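Local coordinates for protein putative NADPH:quinone oxidoreductase (Ralstonia eutropha, PDB 3IUP) that binds NADPH and probably uses it to reduce quinones, as a putative member of the zinc-free quinone oxidoreductase branch of the medium-chain dehydrogenases, at residues Thr294-Asn299 and Trp304-Trp309. Residues are numbered along the deposited sequence; the frame is centred on the assembly and turned at random. Where two conformers were deposited one is given.
Sequences TEFNRN and WGMGGW. With NDP (NADPH dihydro-nicotinamide-adenine-dinucleotide phosphate), chain C.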
ATOM      1  N   THR A 294      12.155   0.208   2.336  1.00 18.10           N
ATOM      2  CA  THR A 294      11.036   0.848   3.002  1.00 16.41           C
ATOM      3  C   THR A 294      10.801   0.076   4.289  1.00 16.89           C
ATOM      4  O   THR A 294      10.777  -1.172   4.285  1.00 17.15           O
ATOM      5  CB  THR A 294       9.767   0.819   2.102  1.00 15.07           C
ATOM      6  OG1 THR A 294       9.990   1.534   0.879  1.00 15.27           O
ATOM      7  CG2 THR A 294       8.548   1.407   2.870  1.00 16.78           C
ATOM      8  N   GLU A 295      10.640   0.789   5.396  1.00 16.32           N
ATOM      9  CA  GLU A 295      10.448   0.193   6.703  0.60 18.08           C
ATOM     10  C   GLU A 295       9.434   0.952   7.538  1.00 17.68           C
ATOM     11  O   GLU A 295       9.521   2.154   7.683  1.00 18.46           O
ATOM     12  CB  GLU A 295      11.786   0.172   7.487  0.60 19.09           C
ATOM     13  CG  GLU A 295      11.727  -0.664   8.775  0.60 22.55           C
ATOM     14  CD  GLU A 295      12.949  -0.498   9.712  0.60 28.16           C
ATOM     15  OE1 GLU A 295      13.798   0.391   9.474  0.60 30.55           O
ATOM     16  OE2 GLU A 295      13.015  -1.245  10.711  0.60 29.76           O
ATOM     17  N   PHE A 296       8.486   0.251   8.141  1.00 16.30           N
ATOM     18  CA  PHE A 296       7.552   0.900   9.046  1.00 16.33           C
ATOM     19  C   PHE A 296       6.934  -0.051  10.054  1.00 16.80           C
ATOM     20  O   PHE A 296       6.776  -1.225   9.745  1.00 16.51           O
ATOM     21  CB  PHE A 296       6.448   1.626   8.281  1.00 16.51           C
ATOM     22  CG  PHE A 296       5.687   0.767   7.289  1.00 17.40           C
ATOM     23  CD1 PHE A 296       4.536   0.104   7.670  1.00 19.89           C
ATOM     24  CD2 PHE A 296       6.095   0.672   5.966  1.00 18.02           C
ATOM     25  CE1 PHE A 296       3.808  -0.653   6.730  1.00 21.00           C
ATOM     26  CE2 PHE A 296       5.363  -0.047   5.020  1.00 20.03           C
ATOM     27  CZ  PHE A 296       4.227  -0.731   5.422  1.00 20.15           C
ATOM     28  N   ASN A 297       6.631   0.468  11.244  1.00 18.67           N
ATOM     29  CA  ASN A 297       5.776  -0.194  12.225  1.00 21.33           C
ATOM     30  C   ASN A 297       4.332   0.110  11.923  1.00 21.91           C
ATOM     31  O   ASN A 297       4.047   1.146  11.453  1.00 24.53           O
ATOM     32  CB  ASN A 297       6.107   0.255  13.624  1.00 22.88           C
ATOM     33  CG  ASN A 297       7.300  -0.489  14.131  1.00 26.27           C
ATOM     34  OD1 ASN A 297       7.349  -1.711  13.981  1.00 29.17           O
ATOM     35  ND2 ASN A 297       8.299   0.232  14.619  1.00 27.63           N
ATOM     36  N   ARG A 298       3.450  -0.823  12.152  1.00 22.59           N
ATOM     37  CA  ARG A 298       2.084  -0.623  11.726  1.00 23.21           C
ATOM     38  C   ARG A 298       1.229  -0.139  12.882  1.00 24.24           C
ATOM     39  O   ARG A 298       0.284  -0.822  13.267  1.00 28.82           O
ATOM     40  CB  ARG A 298       1.557  -1.947  11.199  1.00 22.59           C
ATOM     41  CG  ARG A 298       2.215  -2.324   9.877  1.00 22.88           C
ATOM     42  CD  ARG A 298       1.951  -3.809   9.481  1.00 23.07           C
ATOM     43  NE  ARG A 298       2.247  -4.704  10.579  1.00 25.90           N
ATOM     44  CZ  ARG A 298       3.465  -4.976  11.038  1.00 27.40           C
ATOM     45  NH1 ARG A 298       4.530  -4.435  10.478  1.00 29.68           N
ATOM     46  NH2 ARG A 298       3.625  -5.743  12.095  1.00 24.81           N
ATOM     47  N   ASN A 299       1.502   1.030  13.419  1.00 22.90           N
ATOM     48  CA  ASN A 299       0.802   1.504  14.600  0.50 22.65           C
ATOM     49  C   ASN A 299      -0.243   2.541  14.202  1.00 22.84           C
ATOM     50  O   ASN A 299      -0.391   3.567  14.868  1.00 24.80           O
ATOM     51  CB  ASN A 299       1.830   2.064  15.607  0.50 22.92           C
ATOM     52  CG  ASN A 299       2.886   2.915  14.936  0.50 21.37           C
ATOM     53  OD1 ASN A 299       2.755   3.255  13.754  0.50 17.71           O
ATOM     54  ND2 ASN A 299       3.950   3.243  15.665  0.50 19.47           N
ATOM     55  N   TRP A 304      -5.609   1.994   5.852  1.00 11.67           N
ATOM     56  CA  TRP A 304      -4.459   2.601   5.241  1.00 10.83           C
ATOM     57  C   TRP A 304      -4.091   1.886   3.968  1.00 12.37           C
ATOM     58  O   TRP A 304      -4.406   0.694   3.781  1.00 11.18           O
ATOM     59  CB  TRP A 304      -3.238   2.586   6.207  1.00 11.88           C
ATOM     60  CG  TRP A 304      -2.711   1.215   6.494  1.00 12.32           C
ATOM     61  CD1 TRP A 304      -3.157   0.364   7.425  1.00 14.14           C
ATOM     62  CD2 TRP A 304      -1.638   0.530   5.796  1.00 11.47           C
ATOM     63  NE1 TRP A 304      -2.487  -0.824   7.341  1.00 15.28           N
ATOM     64  CE2 TRP A 304      -1.535  -0.751   6.365  1.00 13.34           C
ATOM     65  CE3 TRP A 304      -0.769   0.890   4.759  1.00 11.77           C
ATOM     66  CZ2 TRP A 304      -0.592  -1.683   5.957  1.00 14.92           C
ATOM     67  CZ3 TRP A 304       0.159  -0.036   4.335  1.00 17.22           C
ATOM     68  CH2 TRP A 304       0.263  -1.304   4.951  1.00 17.18           C
ATOM     69  N   GLY A 305      -3.426   2.627   3.110  1.00 11.51           N
ATOM     70  CA  GLY A 305      -2.835   2.055   1.909  1.00 12.72           C
ATOM     71  C   GLY A 305      -1.558   2.785   1.586  1.00 12.66           C
ATOM     72  O   GLY A 305      -1.372   3.998   1.923  1.00 12.75           O
HETATM   73  N   MSE A 306      -0.702   2.079   0.857  1.00 12.89           N
HETATM   74  CA  MSE A 306       0.556   2.632   0.384  1.00 13.59           C
HETATM   75  C   MSE A 306       0.734   2.051  -1.007  1.00 15.33           C
HETATM   76  O   MSE A 306       0.445   0.849  -1.240  1.00 16.51           O
HETATM   77  CB  MSE A 306       1.735   2.197   1.264  1.00 14.53           C
HETATM   78  CG  MSE A 306       3.012   2.851   0.858  1.00 16.74           C
HETATM   79 SE   MSE A 306       4.493   2.242   2.085  0.75 20.07          SE
HETATM   80  CE  MSE A 306       3.927   3.052   3.786  1.00 20.04           C
ATOM     81  N   GLY A 307       1.218   2.824  -1.950  1.00 14.22           N
ATOM     82  CA  GLY A 307       1.500   2.212  -3.262  1.00 15.71           C
ATOM     83  C   GLY A 307       2.220   3.132  -4.209  1.00 15.63           C
ATOM     84  O   GLY A 307       2.466   4.276  -3.875  1.00 15.15           O
ATOM     85  N   GLY A 308       2.547   2.640  -5.416  1.00 15.40           N
ATOM     86  CA  GLY A 308       3.187   3.476  -6.415  1.00 14.82           C
ATOM     87  C   GLY A 308       2.229   4.428  -7.095  1.00 15.42           C
ATOM     88  O   GLY A 308       1.004   4.219  -7.020  1.00 16.56           O
ATOM     89  N   TRP A 309       2.749   5.502  -7.700  1.00 15.15           N
ATOM     90  CA  TRP A 309       1.970   6.478  -8.444  1.00 15.80           C
ATOM     91  C   TRP A 309       2.818   6.977  -9.598  1.00 17.69           C
ATOM     92  O   TRP A 309       3.971   7.372  -9.404  1.00 17.14           O
ATOM     93  CB  TRP A 309       1.550   7.654  -7.526  1.00 14.55           C
ATOM     94  CG  TRP A 309       0.575   8.626  -8.069  1.00 15.34           C
ATOM     95  CD1 TRP A 309      -0.737   8.711  -7.743  1.00 16.82           C
ATOM     96  CD2 TRP A 309       0.810   9.641  -9.050  1.00 14.29           C
ATOM     97  NE1 TRP A 309      -1.321   9.722  -8.398  1.00 16.81           N
ATOM     98  CE2 TRP A 309      -0.397  10.310  -9.233  1.00 15.41           C
ATOM     99  CE3 TRP A 309       1.936  10.078  -9.746  1.00 16.03           C
ATOM    100  CZ2 TRP A 309      -0.527  11.398 -10.066  1.00 15.30           C
ATOM    101  CZ3 TRP A 309       1.814  11.134 -10.594  1.00 15.89           C
ATOM    102  CH2 TRP A 309       0.578  11.795 -10.764  1.00 15.31           C
TER
HETATM  103  PA  NDP C 401      14.489  18.201  -7.788  0.80 19.46           P
HETATM  104  O1A NDP C 401      14.092  19.556  -8.109  0.80 17.83           O
HETATM  105  O2A NDP C 401      15.761  17.673  -8.330  0.80 20.74           O
HETATM  106  O5B NDP C 401      14.546  18.170  -6.134  0.80 17.61           O
HETATM  107  C5B NDP C 401      14.826  16.902  -5.530  0.80 18.49           C
HETATM  108  C4B NDP C 401      14.637  17.030  -4.050  0.80 16.98           C
HETATM  109  O4B NDP C 401      14.887  15.757  -3.529  0.80 20.34           O
HETATM  110  C3B NDP C 401      15.613  18.023  -3.398  0.80 18.15           C
HETATM  111  O3B NDP C 401      15.014  18.935  -2.501  0.80 18.71           O
HETATM  112  C2B NDP C 401      16.559  17.109  -2.588  0.80 18.25           C
HETATM  113  O2B NDP C 401      17.009  17.674  -1.356  0.80 17.45           O
HETATM  114  C1B NDP C 401      15.653  15.914  -2.329  0.80 18.81           C
HETATM  115  N9A NDP C 401      16.387  14.660  -2.116  0.80 18.89           N
HETATM  116  C8A NDP C 401      17.364  14.159  -2.953  0.80 20.10           C
HETATM  117  N7A NDP C 401      17.752  12.958  -2.492  0.80 16.64           N
HETATM  118  C5A NDP C 401      17.020  12.661  -1.358  0.80 21.48           C
HETATM  119  C6A NDP C 401      16.989  11.577  -0.458  0.80 21.56           C
HETATM  120  N6A NDP C 401      17.835  10.534  -0.523  0.80 20.30           N
HETATM  121  N1A NDP C 401      16.099  11.607   0.596  0.80 19.83           N
HETATM  122  C2A NDP C 401      15.278  12.671   0.805  0.80 19.86           C
HETATM  123  N3A NDP C 401      15.310  13.726  -0.076  0.80 22.52           N
HETATM  124  C4A NDP C 401      16.159  13.727  -1.131  0.80 21.16           C
HETATM  125  O3  NDP C 401      13.403  17.064  -8.165  0.80 20.99           O
HETATM  126  PN  NDP C 401      12.106  17.259  -9.011  0.80 20.11           P
HETATM  127  O1N NDP C 401      11.243  18.312  -8.535  0.80 16.98           O
HETATM  128  O2N NDP C 401      12.398  17.270 -10.485  0.80 16.24           O
HETATM  129  O5D NDP C 401      11.373  15.838  -8.700  0.80 19.48           O
HETATM  130  C5D NDP C 401      10.800  15.617  -7.401  0.80 20.79           C
HETATM  131  C4D NDP C 401      10.419  14.147  -7.254  0.80 21.31           C
HETATM  132  O4D NDP C 401       9.203  13.956  -8.007  0.80 21.51           O
HETATM  133  C3D NDP C 401      11.452  13.122  -7.763  0.80 21.77           C
HETATM  134  O3D NDP C 401      11.506  11.985  -6.925  0.80 19.22           O
HETATM  135  C2D NDP C 401      10.855  12.725  -9.104  0.80 22.47           C
HETATM  136  O2D NDP C 401      11.267  11.466  -9.612  0.80 25.64           O
HETATM  137  C1D NDP C 401       9.372  12.735  -8.725  0.80 21.89           C
HETATM  138  N1N NDP C 401       8.462  12.705  -9.893  0.80 19.96           N
HETATM  139  C2N NDP C 401       7.729  11.576 -10.049  0.80 20.71           C
HETATM  140  C3N NDP C 401       6.866  11.426 -11.103  0.80 19.78           C
HETATM  141  C7N NDP C 401       5.956  10.216 -11.185  0.80 20.14           C
HETATM  142  O7N NDP C 401       5.207  10.089 -12.352  0.80 19.94           O
HETATM  143  N7N NDP C 401       5.857   9.274 -10.238  0.80 17.59           N
HETATM  144  C4N NDP C 401       6.513  12.602 -11.929  0.80 17.42           C
HETATM  145  C5N NDP C 401       7.368  13.816 -11.664  0.80 21.10           C
HETATM  146  C6N NDP C 401       8.309  13.820 -10.642  0.80 21.29           C
HETATM  147  P2B NDP C 401      18.599  17.653  -0.942  0.80 20.66           P
HETATM  148  O1X NDP C 401      19.177  19.014  -1.355  0.80 20.30           O
HETATM  149  O2X NDP C 401      19.367  16.514  -1.606  0.80 20.42           O
HETATM  150  O3X NDP C 401      18.571  17.477   0.585  0.80 19.10           O
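F296, W304 and selenomethionine M306 meet between strands 294-296 and 304-308, which run antiparallel at 173° with axes 11.7 Å apart, too far for backbone pairing, so side chains alone bridge the gap. The F296 ring presents its edge to the six-membered ring of W304 in an offset edge-to-face pair, with planes at 78° and centroids 5.7 Å apart; F296 CE1 and CZ both lie 4.0 Å from W304 CH2. M306 reaches the same phenyl ring from the opposing strand. Its chain is extended through chi2 and then bends at chi3 (-67°), which brings the methyl obliquely against the ring: M306 CE lies 4.1 Å from the F296 ring centroid, an off-centre CH-pi contact, and 3.6 Å from F296 CE2. M306 SE adds an oblique Met-aromatic approach, 4.8 Å from the F296 ring centroid, and lies 4.2 Å from T294 CG2. The polar end of T294 is engaged separately, OG1 bonding to G249 O. L258 of helix 253-266 packs against both W304 and M306, while residues of both strands join antiparallel ladders with the second subunit, placing this apolar core where the nucleotide-binding domain's sheet continues across the dimer interface. Farther along 304-309, W309 O accepts a 2.8 Å hydrogen bond from NADPH N7N, the carboxamide nitrogen. The chemistry therefore divides: dispersion and aromatic contacts join the strands, whereas a backbone carbonyl at the C-terminal end of 304-309 is consistent with holding the nicotinamide carboxamide in place.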